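PDB 5NTH: putative aminopeptidase from Leishmania major, which acts as a leucyl aminopeptidase of the M17 family, a metal-dependent hydrolase that removes residues from the amino end of peptides. Local coordinates for the interface of chains A and B. Sequence-based numbering; all coordinates share one arbitrary frame. Chains: chain A/B, Putative aminopeptidase.

The interface of chains A and B. Residues chain A 69-70, 73; chain B 96.
B:Tyr96 lies along the first turn of helix 69-77 of chain A, with one ring face under A:Glu73 and its rim and phenol oxygen against A:Ala70 and A:Pro69. The main overlap is with A:Glu73. Its CB stands over the middle of the tyrosine ring, 4.2 Å above the plane, and its CG touches B:Tyr96 CG at 3.8 Å. From there the acidic chain runs back past the ring towards the tyrosine backbone, so the two side chains point in opposite directions. The carboxylate is turned almost parallel to the ring, 5° off, but slid out past the CG/CD1 rim: CD is 4.0 Å from B:Tyr96 CD1. The glutamate thus covers the ring with its methylene carbons, while its acid group lies outside the rim.

Towards the phenol end, the helix backbone takes over. A:Ala70 CA sits 4.0 Å from B:Tyr96 CE2, with its methyl only grazing the same carbon. Beyond it, the phenol oxygen OH reaches A:Pro69 CB at 3.5 Å. The same OH is 3.6 Å from the backbone N of A:Ala70, too long to count as a hydrogen bond, so the contact is one of packing.

A:Glu73 has CG anti to its backbone N (chi1 -179°); a bend at chi2 turns the chain back over the CG end of the ring, and the last torsion leaves the carboxylate parallel to it. B:Tyr96, in the loop just before strand 97-103, has CG opposite its carbonyl carbon (chi1 -79°), which sends the phenol along the helix towards A:Pro69.

This patch hides 141 Å² of protein surface and is one part of a larger two-fold interface, so it recurs with the chains exchanged. It joins N-terminal domains of two subunits in the six-copy assembly, consistent with the hexamers typical of M17 enzymes. Farther out along the acid group, A:Glu73 OE1 lies 4.1 Å from B:Tyr96 CD1.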
ATOM      1  N   PRO A  69     -59.198  14.262   2.137  1.00 38.17           N
ATOM      2  CA  PRO A  69     -59.253  12.808   1.921  1.00 39.21           C
ATOM      3  C   PRO A  69     -57.951  12.172   1.402  1.00 38.76           C
ATOM      4  O   PRO A  69     -57.620  11.072   1.838  1.00 41.34           O
ATOM      5  CB  PRO A  69     -60.379  12.655   0.896  1.00 38.76           C
ATOM      6  CG  PRO A  69     -61.236  13.833   1.137  1.00 38.23           C
ATOM      7  CD  PRO A  69     -60.257  14.940   1.372  1.00 38.55           C
ATOM      8  N   ALA A  70     -57.228  12.846   0.502  1.00 36.07           N
ATOM      9  CA  ALA A  70     -55.979  12.289  -0.029  1.00 34.71           C
ATOM     10  C   ALA A  70     -54.953  12.169   1.097  1.00 34.31           C
ATOM     11  O   ALA A  70     -54.174  11.205   1.153  1.00 33.71           O
ATOM     12  CB  ALA A  70     -55.429  13.140  -1.153  1.00 33.88           C
ATOM     13  N   GLU A  73     -55.764   9.310   3.267  1.00 30.29           N
ATOM     14  CA  GLU A  73     -55.359   8.084   2.613  1.00 30.77           C
ATOM     15  C   GLU A  73     -53.865   7.834   2.790  1.00 30.42           C
ATOM     16  O   GLU A  73     -53.418   6.691   2.988  1.00 30.27           O
ATOM     17  CB  GLU A  73     -55.697   8.153   1.133  1.00 30.75           C
ATOM     18  CG  GLU A  73     -55.342   6.898   0.360  1.00 31.86           C
ATOM     19  CD  GLU A  73     -56.069   5.631   0.827  1.00 33.18           C
ATOM     20  OE1 GLU A  73     -57.175   5.709   1.465  1.00 32.27           O
ATOM     21  OE2 GLU A  73     -55.507   4.540   0.510  1.00 34.41           O
TER
ATOM     22  N   TYR B  96     -57.914   4.648  -4.128  1.00 39.93           N
ATOM     23  CA  TYR B  96     -56.811   5.486  -4.604  1.00 37.39           C
ATOM     24  C   TYR B  96     -55.767   4.651  -5.363  1.00 35.49           C
ATOM     25  O   TYR B  96     -55.606   3.453  -5.121  1.00 33.40           O
ATOM     26  CB  TYR B  96     -56.190   6.241  -3.441  1.00 37.07           C
ATOM     27  CG  TYR B  96     -56.979   7.462  -3.009  1.00 37.39           C
ATOM     28  CD1 TYR B  96     -58.122   7.339  -2.209  1.00 37.74           C
ATOM     29  CD2 TYR B  96     -56.582   8.746  -3.392  1.00 37.75           C
ATOM     30  CE1 TYR B  96     -58.838   8.463  -1.796  1.00 37.77           C
ATOM     31  CE2 TYR B  96     -57.290   9.877  -2.980  1.00 37.92           C
ATOM     32  CZ  TYR B  96     -58.411   9.736  -2.179  1.00 37.95           C
ATOM     33  OH  TYR B  96     -59.106  10.863  -1.782  1.00 37.55           O
TER